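Local coordinates for protein ADP-ribosyltransferase (PDB 1OJZ) that transfers ADP-ribose from NAD+ to a protein acceptor as a mono-ADP-ribosyltransferase, probably of the C3-like bacterial exoenzyme type, at residues A[84-89]-A[138-143]; A[152-157]-A[203-208]; A[164-169]-A[179-184]. All blocks are in the same frame, centred on the assembly; numbering follows the deposited sequence.

Contact 1: residues A[84-89]-A[138-143]; sequences YRLLNL and STQLVS. With NAD (nicotinamide-adenine-dinucleotide), chain B.
Y84 and Q140 form a single antiparallel, hydrogen-bonded bridge, with Y84 N to Q140 O at 2.7 Å and Q140 N to Y84 O at 2.8 Å, between short strands whose directions differ by 114°. Beyond it the chain curls back and puts S143 CB over one face of the Y84 ring, 3.8 Å from its centroid, a CH-pi contact; the S143 hydroxyl goes on to E153. Q140 CG sits between its own backbone N and carbonyl carbon (chi1 42°) and packs on Y84 O. From there the amide crosses L86 at about a right angle, NE2 lying 3.5 Å from L86 CD1, while OE1 is held by A146 N. NAD O7N receives two bonds, from L86 N at 3.0 Å and Q140 NE2 at 3.1 Å; the carboxamide N7N donates to L86 O, which fixes the rotation of the nicotinamide amide. R85 is extended: NH2 donates to NAD O1A at 3.2 Å, NE meets a water in the guanidinium plane that also touches S138 O and NAD O1N, and NH1 pairs with E133. N88 N bonds O2B of the adenosine ribose. R85 and S138, with E180 as third member, make up the R-S-E signature of this ADP-ribosyltransferase family's NAD pocket.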
loop_
_atom_site.group_PDB
_atom_site.type_symbol
_atom_site.label_atom_id
_atom_site.label_comp_id
_atom_site.label_asym_id
_atom_site.label_seq_id
_atom_site.Cartn_x
_atom_site.Cartn_y
_atom_site.Cartn_z
ATOM N N TYR A 84 4.709 3.806 1.983
ATOM C CA TYR A 84 4.070 3.352 3.206
ATOM C C TYR A 84 2.571 3.107 3.108
ATOM O O TYR A 84 1.812 3.967 2.668
ATOM C CB TYR A 84 4.357 4.355 4.328
ATOM C CG TYR A 84 5.837 4.546 4.581
ATOM C CD1 TYR A 84 6.611 5.360 3.753
ATOM C CD2 TYR A 84 6.472 3.864 5.614
ATOM C CE1 TYR A 84 7.990 5.485 3.951
ATOM C CE2 TYR A 84 7.835 3.975 5.822
ATOM C CZ TYR A 84 8.593 4.784 4.989
ATOM O OH TYR A 84 9.955 4.863 5.195
ATOM N N ARG A 85 2.161 1.915 3.526
ATOM C CA ARG A 85 0.758 1.549 3.524
ATOM C C ARG A 85 0.321 1.517 4.994
ATOM O O ARG A 85 0.668 0.597 5.737
ATOM C CB ARG A 85 0.567 0.178 2.849
ATOM C CG ARG A 85 -0.901 -0.182 2.607
ATOM C CD ARG A 85 -1.102 -1.488 1.834
ATOM N NE ARG A 85 -2.530 -1.775 1.662
ATOM C CZ ARG A 85 -3.041 -2.994 1.504
ATOM N NH1 ARG A 85 -2.244 -4.059 1.483
ATOM N NH2 ARG A 85 -4.353 -3.152 1.398
ATOM N N LEU A 86 -0.404 2.549 5.419
ATOM C CA LEU A 86 -0.876 2.615 6.795
ATOM C C LEU A 86 -2.134 1.768 6.926
ATOM O O LEU A 86 -3.070 1.904 6.142
ATOM C CB LEU A 86 -1.134 4.070 7.196
ATOM C CG LEU A 86 0.123 4.823 7.655
ATOM C CD1 LEU A 86 1.228 4.698 6.606
ATOM C CD2 LEU A 86 -0.212 6.289 7.898
ATOM N N LEU A 87 -2.146 0.883 7.917
ATOM C CA LEU A 87 -3.273 -0.018 8.100
ATOM C C LEU A 87 -3.766 -0.091 9.541
ATOM O O LEU A 87 -3.058 0.293 10.475
ATOM C CB LEU A 87 -2.864 -1.422 7.634
ATOM C CG LEU A 87 -2.347 -1.530 6.195
ATOM C CD1 LEU A 87 -1.503 -2.798 6.042
ATOM C CD2 LEU A 87 -3.520 -1.524 5.229
ATOM N N ASN A 88 -4.990 -0.591 9.701
ATOM C CA ASN A 88 -5.606 -0.768 11.009
ATOM C C ASN A 88 -5.306 -2.205 11.463
ATOM O O ASN A 88 -4.831 -3.026 10.673
ATOM C CB ASN A 88 -7.120 -0.528 10.922
ATOM C CG ASN A 88 -7.463 0.910 10.546
ATOM O OD1 ASN A 88 -6.990 1.851 11.175
ATOM N ND2 ASN A 88 -8.284 1.080 9.518
ATOM N N LEU A 89 -5.582 -2.511 12.725
ATOM C CA LEU A 89 -5.302 -3.837 13.265
ATOM C C LEU A 89 -6.086 -4.968 12.626
ATOM O O LEU A 89 -5.694 -6.130 12.744
ATOM C CB LEU A 89 -5.515 -3.848 14.780
ATOM C CG LEU A 89 -4.611 -2.896 15.575
ATOM C CD1 LEU A 89 -4.779 -3.169 17.061
ATOM C CD2 LEU A 89 -3.157 -3.076 15.169
ATOM N N SER A 138 -3.030 1.007 -1.953
ATOM C CA SER A 138 -2.967 2.454 -1.816
ATOM C C SER A 138 -1.894 2.803 -0.785
ATOM O O SER A 138 -2.042 2.505 0.402
ATOM C CB SER A 138 -4.326 2.983 -1.351
ATOM O OG SER A 138 -4.316 4.397 -1.263
ATOM N N THR A 139 -0.826 3.450 -1.233
ATOM C CA THR A 139 0.275 3.802 -0.340
ATOM C C THR A 139 0.646 5.277 -0.404
ATOM O O THR A 139 0.105 6.033 -1.213
ATOM C CB THR A 139 1.535 2.990 -0.690
ATOM O OG1 THR A 139 2.012 3.392 -1.985
ATOM C CG2 THR A 139 1.221 1.482 -0.705
ATOM N N GLN A 140 1.580 5.676 0.458
ATOM C CA GLN A 140 2.049 7.057 0.494
ATOM C C GLN A 140 3.576 7.130 0.440
ATOM O O GLN A 140 4.275 6.344 1.095
ATOM C CB GLN A 140 1.497 7.778 1.740
ATOM C CG GLN A 140 1.502 6.980 3.029
ATOM C CD GLN A 140 0.598 7.582 4.107
ATOM O OE1 GLN A 140 0.853 8.673 4.616
ATOM N NE2 GLN A 140 -0.469 6.867 4.452
ATOM N N LEU A 141 4.081 8.056 -0.378
ATOM C CA LEU A 141 5.522 8.263 -0.560
ATOM C C LEU A 141 6.152 8.774 0.720
ATOM O O LEU A 141 7.330 8.556 0.975
ATOM C CB LEU A 141 5.792 9.297 -1.662
ATOM C CG LEU A 141 6.429 8.876 -2.986
ATOM C CD1 LEU A 141 6.800 10.138 -3.771
ATOM C CD2 LEU A 141 7.662 8.019 -2.741
ATOM N N VAL A 142 5.362 9.501 1.499
ATOM C CA VAL A 142 5.827 10.056 2.761
ATOM C C VAL A 142 4.921 9.528 3.858
ATOM O O VAL A 142 3.712 9.778 3.853
ATOM C CB VAL A 142 5.760 11.597 2.754
ATOM C CG1 VAL A 142 6.215 12.147 4.108
ATOM C CG2 VAL A 142 6.623 12.143 1.626
ATOM N N SER A 143 5.501 8.780 4.786
ATOM C CA SER A 143 4.719 8.218 5.875
ATOM C C SER A 143 4.059 9.335 6.667
ATOM O O SER A 143 4.701 10.336 6.988
ATOM C CB SER A 143 5.614 7.394 6.800
ATOM O OG SER A 143 4.851 6.824 7.850
HETATM P PA NAD B . -7.855 -0.583 2.011
HETATM O O1A NAD B . -6.495 -1.019 2.383
HETATM O O2A NAD B . -8.497 -1.173 0.805
HETATM O O5B NAD B . -8.808 -0.783 3.277
HETATM C C5B NAD B . -8.911 -2.078 3.890
HETATM C C4B NAD B . -8.904 -1.904 5.386
HETATM O O4B NAD B . -8.910 -3.297 5.861
HETATM C C3B NAD B . -7.613 -1.238 5.947
HETATM O O3B NAD B . -8.021 -0.144 6.818
HETATM C C2B NAD B . -6.831 -2.301 6.686
HETATM O O2B NAD B . -6.554 -2.120 8.022
HETATM C C1B NAD B . -7.594 -3.613 6.329
HETATM N N9A NAD B . -6.919 -4.358 5.252
HETATM C C8A NAD B . -6.150 -3.981 4.141
HETATM N N7A NAD B . -5.723 -4.990 3.420
HETATM C C5A NAD B . -6.164 -6.102 4.006
HETATM C C6A NAD B . -6.021 -7.522 3.675
HETATM N N6A NAD B . -5.336 -7.938 2.631
HETATM N N1A NAD B . -6.651 -8.386 4.562
HETATM C C2A NAD B . -7.362 -8.021 5.646
HETATM N N3A NAD B . -7.535 -6.677 6.002
HETATM C C4A NAD B . -6.918 -5.749 5.156
HETATM O O3 NAD B . -7.858 0.984 1.830
HETATM P PN NAD B . -7.219 2.155 2.753
HETATM O O1N NAD B . -5.787 1.883 2.908
HETATM O O2N NAD B . -8.073 2.239 3.975
HETATM O O5D NAD B . -7.367 3.395 1.748
HETATM C C5D NAD B . -8.666 3.924 1.385
HETATM C C4D NAD B . -8.504 5.346 0.988
HETATM O O4D NAD B . -7.283 5.916 1.637
HETATM C C3D NAD B . -8.289 5.584 -0.553
HETATM O O3D NAD B . -9.162 6.639 -1.023
HETATM C C2D NAD B . -6.814 6.012 -0.687
HETATM O O2D NAD B . -6.630 6.834 -1.813
HETATM C C1D NAD B . -6.547 6.726 0.696
HETATM N N1N NAD B . -5.097 6.834 1.170
HETATM C C2N NAD B . -4.610 5.748 2.009
HETATM C C3N NAD B . -3.315 5.378 2.074
HETATM C C7N NAD B . -2.855 4.267 2.986
HETATM O O7N NAD B . -1.659 4.278 3.362
HETATM N N7N NAD B . -3.721 3.327 3.385
HETATM C C4N NAD B . -2.251 6.080 1.243
HETATM C C5N NAD B . -2.874 6.647 0.002
HETATM C C6N NAD B . -4.155 7.252 0.140
HETATM O O HOH W 1 -3.922 0.703 1.453
#

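Contact 2: residues A[152-157]-A[203-208]; sequences IELKLE and IIITAV
E153 and I204 lie side by side in a parallel pair of strands, 152-157 and 203-208, within the five-stranded mixed sheet of the ADP-ribosyltransferase fold; 81-87 flanks the pair beyond the first strand, 187-196 beyond the second. Five backbone hydrogen bonds join them, from E153 N to I203 O at 2.9 Å through to E157 N to A207 O, also 2.9 Å. The E153 side chain runs along its neighbour's delta methyl. CB starts 3.4 Å from I204 CD1; CG, anti to the backbone N (chi1 177°), is 4.0 Å from that methyl, and CD closes again to 3.7 Å. At the tip the two oxygens part in role: OE2 stays 3.6 Å from I204 CD1, whereas OE1 takes a hydrogen bond from the S143 hydroxyl. The aliphatic stem thus lies against I204 CD1, and the carboxylate is used to tie the sheet to the turn after strand 137-140. On the other face apolar side chains meet: I152 CG2 touches I205 CD1, and L156 CD2 rests on A207 CB, with Y189 of strand 187-196 and M126 of helix 116-126 adding cover. K155, which also makes a cation-pi contact with Y82, points with T206 from the E153 face, the two sharing a water that is 2.8 Å from T206 OG1 but only weakly bonded to K155 NZ at 3.4 Å.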
loop_
_atom_site.group_PDB
_atom_site.type_symbol
_atom_site.label_atom_id
_atom_site.label_comp_id
_atom_site.label_asym_id
_atom_site.label_seq_id
_atom_site.Cartn_x
_atom_site.Cartn_y
_atom_site.Cartn_z
ATOM N N ILE A 152 -0.703 0.258 12.251
ATOM C CA ILE A 152 0.309 -0.436 11.464
ATOM C C ILE A 152 0.851 0.357 10.292
ATOM O O ILE A 152 0.121 1.064 9.609
ATOM C CB ILE A 152 -0.255 -1.762 10.906
ATOM C CG1 ILE A 152 -0.659 -2.673 12.068
ATOM C CG2 ILE A 152 0.780 -2.459 10.017
ATOM C CD1 ILE A 152 -1.538 -3.828 11.645
ATOM N N GLU A 153 2.149 0.224 10.069
ATOM C CA GLU A 153 2.781 0.879 8.945
ATOM C C GLU A 153 3.489 -0.211 8.157
ATOM O O GLU A 153 4.468 -0.790 8.617
ATOM C CB GLU A 153 3.791 1.923 9.409
ATOM C CG GLU A 153 4.528 2.592 8.258
ATOM C CD GLU A 153 5.530 3.625 8.731
ATOM O OE1 GLU A 153 5.099 4.675 9.255
ATOM O OE2 GLU A 153 6.747 3.380 8.586
ATOM N N LEU A 154 2.966 -0.510 6.978
ATOM C CA LEU A 154 3.567 -1.523 6.127
ATOM C C LEU A 154 4.601 -0.774 5.284
ATOM O O LEU A 154 4.241 -0.076 4.345
ATOM C CB LEU A 154 2.493 -2.141 5.221
ATOM C CG LEU A 154 2.647 -3.566 4.684
ATOM C CD1 LEU A 154 1.652 -3.769 3.546
ATOM C CD2 LEU A 154 4.067 -3.815 4.220
ATOM N N LYS A 155 5.876 -0.911 5.634
ATOM C CA LYS A 155 6.963 -0.241 4.919
ATOM C C LYS A 155 7.426 -1.133 3.770
ATOM O O LYS A 155 8.112 -2.131 3.987
ATOM C CB LYS A 155 8.119 0.027 5.890
ATOM C CG LYS A 155 9.327 0.732 5.289
ATOM C CD LYS A 155 10.371 0.973 6.372
ATOM C CE LYS A 155 11.571 1.752 5.853
ATOM N NZ LYS A 155 12.633 1.892 6.894
ATOM N N LEU A 156 7.064 -0.746 2.549
ATOM C CA LEU A 156 7.374 -1.525 1.358
ATOM C C LEU A 156 8.481 -0.994 0.452
ATOM O O LEU A 156 8.377 0.114 -0.100
ATOM C CB LEU A 156 6.098 -1.696 0.527
ATOM C CG LEU A 156 4.939 -2.479 1.151
ATOM C CD1 LEU A 156 3.686 -2.282 0.313
ATOM C CD2 LEU A 156 5.298 -3.956 1.241
ATOM N N GLU A 157 9.534 -1.788 0.281
ATOM C CA GLU A 157 10.621 -1.364 -0.591
ATOM C C GLU A 157 10.281 -1.755 -2.018
ATOM O O GLU A 157 10.107 -2.936 -2.329
ATOM C CB GLU A 157 11.945 -2.006 -0.197
ATOM C CG GLU A 157 13.076 -1.535 -1.092
ATOM C CD GLU A 157 14.429 -2.033 -0.653
ATOM O OE1 GLU A 157 15.436 -1.524 -1.189
ATOM O OE2 GLU A 157 14.488 -2.925 0.222
ATOM N N ILE A 203 3.267 -0.319 14.791
ATOM C CA ILE A 203 3.901 -1.592 14.480
ATOM C C ILE A 203 4.386 -1.470 13.040
ATOM O O ILE A 203 3.586 -1.242 12.138
ATOM C CB ILE A 203 2.892 -2.752 14.584
ATOM C CG1 ILE A 203 2.368 -2.844 16.021
ATOM C CG2 ILE A 203 3.558 -4.080 14.154
ATOM C CD1 ILE A 203 1.237 -3.841 16.203
ATOM N N ILE A 204 5.692 -1.602 12.828
ATOM C CA ILE A 204 6.254 -1.485 11.487
ATOM C C ILE A 204 6.532 -2.848 10.870
ATOM O O ILE A 204 7.275 -3.655 11.430
ATOM C CB ILE A 204 7.582 -0.691 11.493
ATOM C CG1 ILE A 204 7.399 0.627 12.251
ATOM C CG2 ILE A 204 8.039 -0.428 10.057
ATOM C CD1 ILE A 204 6.333 1.535 11.680
ATOM N N ILE A 205 5.919 -3.090 9.716
ATOM C CA ILE A 205 6.098 -4.331 8.977
ATOM C C ILE A 205 6.918 -3.956 7.752
ATOM O O ILE A 205 6.396 -3.339 6.824
ATOM C CB ILE A 205 4.748 -4.915 8.509
ATOM C CG1 ILE A 205 3.888 -5.285 9.725
ATOM C CG2 ILE A 205 5.001 -6.125 7.609
ATOM C CD1 ILE A 205 2.476 -5.728 9.386
ATOM N N THR A 206 8.201 -4.300 7.755
ATOM C CA THR A 206 9.067 -3.976 6.626
ATOM C C THR A 206 9.136 -5.157 5.673
ATOM O O THR A 206 9.379 -6.290 6.091
ATOM C CB THR A 206 10.485 -3.610 7.090
ATOM O OG1 THR A 206 10.411 -2.509 8.006
ATOM C CG2 THR A 206 11.356 -3.209 5.887
ATOM N N ALA A 207 8.913 -4.883 4.390
ATOM C CA ALA A 207 8.920 -5.920 3.374
ATOM C C ALA A 207 9.456 -5.420 2.041
ATOM O O ALA A 207 9.531 -4.218 1.788
ATOM C CB ALA A 207 7.495 -6.467 3.180
ATOM N N VAL A 208 9.829 -6.364 1.189
ATOM C CA VAL A 208 10.337 -6.035 -0.131
ATOM C C VAL A 208 9.357 -6.536 -1.177
ATOM O O VAL A 208 8.990 -7.714 -1.198
ATOM C CB VAL A 208 11.718 -6.670 -0.395
ATOM C CG1 VAL A 208 12.193 -6.303 -1.796
ATOM C CG2 VAL A 208 12.723 -6.180 0.650
HETATM O O HOH W 2 12.620 -0.972 8.685
#

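Contact 3: residues A[164-169]-A[179-184]; sequences AAYIDS and QEVLLP. With NAD (nicotinamide-adenine-dinucleotide), chain B.
I167 lays its delta branch obliquely across E180, CD1 3.6 Å from E180 CD, while CG1 touches the backbone carbonyl oxygen E180 O at 3.7 Å. Its CG1 stands between the backbone N and carbonyl carbon (chi1 65°), which swings the delta methyl across the gap to the glutamate; I33 and T37 of helix 27-38 touch the same side chain. The backbone of I167 grips E180 too, through a nearly straight bond from I167 N to E180 O at 3.0 Å. The extended E180 side chain reaches NAD, and its carboxylate is held at both oxygens: OE1 accepts a hydrogen bond from the O2D hydroxyl of the nicotinamide ribose at 2.5 Å, and OE2 is bonded by the S138 hydroxyl. The two segments form a short antiparallel hairpin, A165 with L182 as the hydrogen-bonded pair and Y166 with V181 as the non-hydrogen-bonded one. Its connecting loop probably corresponds to the ADP-ribosylating toxin turn-turn loop of C3-like exoenzymes, which leads into the glutamate of the R-S-E signature and is generally linked to recognition of the acceptor protein. Q179, just before that glutamate, has a positive phi, and its N bonds to D168 OD2 at 2.8 Å, coming from well above the carboxylate plane. Its side chain bends back so that the amide end lies at the edge of the Y166 ring, the planes 46° apart. Farther up that ring, Y166 CD1 meets V181 CG2 at 3.9 Å nearly at right angles, and T13 and I20 of helix 9-23 pack against the tyrosine.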
loop_
_atom_site.group_PDB
_atom_site.type_symbol
_atom_site.label_atom_id
_atom_site.label_comp_id
_atom_site.label_asym_id
_atom_site.label_seq_id
_atom_site.Cartn_x
_atom_site.Cartn_y
_atom_site.Cartn_z
ATOM N N ALA A 164 4.066 1.339 -10.877
ATOM C CA ALA A 164 3.505 2.107 -9.773
ATOM C C ALA A 164 3.026 3.459 -10.296
ATOM O O ALA A 164 3.658 4.066 -11.167
ATOM C CB ALA A 164 4.559 2.302 -8.676
ATOM N N ALA A 165 1.897 3.923 -9.780
ATOM C CA ALA A 165 1.361 5.197 -10.217
ATOM C C ALA A 165 1.371 6.211 -9.101
ATOM O O ALA A 165 0.814 5.976 -8.030
ATOM C CB ALA A 165 -0.059 5.028 -10.729
ATOM N N TYR A 166 2.027 7.337 -9.348
ATOM C CA TYR A 166 2.048 8.413 -8.370
ATOM C C TYR A 166 0.835 9.230 -8.782
ATOM O O TYR A 166 0.763 9.690 -9.919
ATOM C CB TYR A 166 3.304 9.266 -8.510
ATOM C CG TYR A 166 3.303 10.443 -7.569
ATOM C CD1 TYR A 166 3.657 10.291 -6.229
ATOM C CD2 TYR A 166 2.943 11.716 -8.018
ATOM C CE1 TYR A 166 3.661 11.378 -5.358
ATOM C CE2 TYR A 166 2.937 12.810 -7.153
ATOM C CZ TYR A 166 3.300 12.632 -5.826
ATOM O OH TYR A 166 3.309 13.716 -4.974
ATOM N N ILE A 167 -0.119 9.417 -7.877
ATOM C CA ILE A 167 -1.324 10.143 -8.253
ATOM C C ILE A 167 -1.675 11.383 -7.430
ATOM O O ILE A 167 -2.826 11.827 -7.443
ATOM C CB ILE A 167 -2.529 9.182 -8.235
ATOM C CG1 ILE A 167 -2.776 8.689 -6.805
ATOM C CG2 ILE A 167 -2.238 7.973 -9.125
ATOM C CD1 ILE A 167 -3.914 7.692 -6.696
ATOM N N ASP A 168 -0.709 11.957 -6.723
ATOM C CA ASP A 168 -1.035 13.126 -5.920
ATOM C C ASP A 168 -1.046 14.402 -6.751
ATOM O O ASP A 168 -0.123 15.221 -6.685
ATOM C CB ASP A 168 -0.073 13.276 -4.737
ATOM C CG ASP A 168 -0.616 14.217 -3.664
ATOM O OD1 ASP A 168 -1.730 14.759 -3.847
ATOM O OD2 ASP A 168 0.069 14.413 -2.638
ATOM N N SER A 169 -2.096 14.543 -7.551
ATOM C CA SER A 169 -2.302 15.715 -8.397
ATOM C C SER A 169 -3.816 15.940 -8.389
ATOM O O SER A 169 -4.596 14.987 -8.497
ATOM C CB SER A 169 -1.787 15.458 -9.819
ATOM O OG SER A 169 -1.794 16.651 -10.595
ATOM N N GLN A 179 0.162 12.148 -0.981
ATOM C CA GLN A 179 1.354 11.654 -1.675
ATOM C C GLN A 179 1.151 10.192 -2.065
ATOM O O GLN A 179 2.067 9.371 -1.970
ATOM C CB GLN A 179 2.579 11.779 -0.760
ATOM C CG GLN A 179 2.961 13.221 -0.418
ATOM C CD GLN A 179 3.679 13.931 -1.560
ATOM O OE1 GLN A 179 3.920 15.141 -1.504
ATOM N NE2 GLN A 179 4.033 13.184 -2.592
ATOM N N GLU A 180 -0.056 9.873 -2.515
ATOM C CA GLU A 180 -0.385 8.503 -2.857
ATOM C C GLU A 180 0.335 7.873 -4.039
ATOM O O GLU A 180 0.522 8.479 -5.096
ATOM C CB GLU A 180 -1.902 8.352 -3.055
ATOM C CG GLU A 180 -2.317 6.944 -3.497
ATOM C CD GLU A 180 -3.791 6.674 -3.291
ATOM O OE1 GLU A 180 -4.522 7.623 -2.940
ATOM O OE2 GLU A 180 -4.220 5.516 -3.482
ATOM N N VAL A 181 0.761 6.637 -3.828
ATOM C CA VAL A 181 1.405 5.854 -4.865
ATOM C C VAL A 181 0.539 4.608 -4.911
ATOM O O VAL A 181 0.432 3.874 -3.927
ATOM C CB VAL A 181 2.858 5.487 -4.508
ATOM C CG1 VAL A 181 3.393 4.474 -5.519
ATOM C CG2 VAL A 181 3.731 6.740 -4.539
ATOM N N LEU A 182 -0.111 4.402 -6.047
ATOM C CA LEU A 182 -0.999 3.266 -6.204
ATOM C C LEU A 182 -0.276 2.104 -6.866
ATOM O O LEU A 182 0.241 2.228 -7.985
ATOM C CB LEU A 182 -2.222 3.687 -7.026
ATOM C CG LEU A 182 -3.381 2.696 -7.166
ATOM C CD1 LEU A 182 -4.053 2.456 -5.804
ATOM C CD2 LEU A 182 -4.386 3.254 -8.153
ATOM N N LEU A 183 -0.240 0.974 -6.167
ATOM C CA LEU A 183 0.430 -0.215 -6.666
ATOM C C LEU A 183 -0.506 -1.202 -7.369
ATOM O O LEU A 183 -1.706 -1.262 -7.073
ATOM C CB LEU A 183 1.147 -0.917 -5.508
ATOM C CG LEU A 183 2.170 -0.082 -4.731
ATOM C CD1 LEU A 183 2.845 -0.965 -3.689
ATOM C CD2 LEU A 183 3.200 0.498 -5.701
ATOM N N PRO A 184 0.036 -2.004 -8.296
ATOM C CA PRO A 184 -0.808 -2.972 -9.009
ATOM C C PRO A 184 -1.569 -3.899 -8.075
ATOM O O PRO A 184 -1.112 -4.179 -6.963
ATOM C CB PRO A 184 0.195 -3.747 -9.848
ATOM C CG PRO A 184 1.285 -2.756 -10.087
ATOM C CD PRO A 184 1.437 -2.082 -8.752
HETATM P PA NAD B . -7.855 -0.583 2.011
HETATM O O1A NAD B . -6.495 -1.019 2.383
HETATM O O2A NAD B . -8.497 -1.173 0.805
HETATM O O5B NAD B . -8.808 -0.783 3.277
HETATM C C5B NAD B . -8.911 -2.078 3.890
HETATM C C4B NAD B . -8.904 -1.904 5.386
HETATM O O4B NAD B . -8.910 -3.297 5.861
HETATM C C3B NAD B . -7.613 -1.238 5.947
HETATM O O3B NAD B . -8.021 -0.144 6.818
HETATM C C2B NAD B . -6.831 -2.301 6.686
HETATM O O2B NAD B . -6.554 -2.120 8.022
HETATM C C1B NAD B . -7.594 -3.613 6.329
HETATM N N9A NAD B . -6.919 -4.358 5.252
HETATM C C8A NAD B . -6.150 -3.981 4.141
HETATM N N7A NAD B . -5.723 -4.990 3.420
HETATM C C5A NAD B . -6.164 -6.102 4.006
HETATM C C6A NAD B . -6.021 -7.522 3.675
HETATM N N6A NAD B . -5.336 -7.938 2.631
HETATM N N1A NAD B . -6.651 -8.386 4.562
HETATM C C2A NAD B . -7.362 -8.021 5.646
HETATM N N3A NAD B . -7.535 -6.677 6.002
HETATM C C4A NAD B . -6.918 -5.749 5.156
HETATM O O3 NAD B . -7.858 0.984 1.830
HETATM P PN NAD B . -7.219 2.155 2.753
HETATM O O1N NAD B . -5.787 1.883 2.908
HETATM O O2N NAD B . -8.073 2.239 3.975
HETATM O O5D NAD B . -7.367 3.395 1.748
HETATM C C5D NAD B . -8.666 3.924 1.385
HETATM C C4D NAD B . -8.504 5.346 0.988
HETATM O O4D NAD B . -7.283 5.916 1.637
HETATM C C3D NAD B . -8.289 5.584 -0.553
HETATM O O3D NAD B . -9.162 6.639 -1.023
HETATM C C2D NAD B . -6.814 6.012 -0.687
HETATM O O2D NAD B . -6.630 6.834 -1.813
HETATM C C1D NAD B . -6.547 6.726 0.696
HETATM N N1N NAD B . -5.097 6.834 1.170
HETATM C C2N NAD B . -4.610 5.748 2.009
HETATM C C3N NAD B . -3.315 5.378 2.074
HETATM C C7N NAD B . -2.855 4.267 2.986
HETATM O O7N NAD B . -1.659 4.278 3.362
HETATM N N7N NAD B . -3.721 3.327 3.385
HETATM C C4N NAD B . -2.251 6.080 1.243
HETATM C C5N NAD B . -2.874 6.647 0.002
HETATM C C6N NAD B . -4.155 7.252 0.140
#

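Contacts 1 and 3 are buried and both touch NAD, their centres about 12 Å apart; contact 2 is only partly buried. Contact 1 is the junction: strand 81-87 lies beside 152-158 of contact 2 in the five-stranded sheet, whereas strand 137-140 lies beside 180-183 of contact 3 in the three-stranded one. One serine-to-glutamate bond links contact 1 to each of the others. Chemistry follows place: contact 2 is regular parallel pairing, apolar on the I152-L154-L156 face, mixed and partly exposed on the E153-K155-E157 face; contact 1 joins one backbone bridge and a CH-pi contact to polar recognition of NAD; contact 3, nested in the loop that contact 2 closes, presents one glutamate to the ribose.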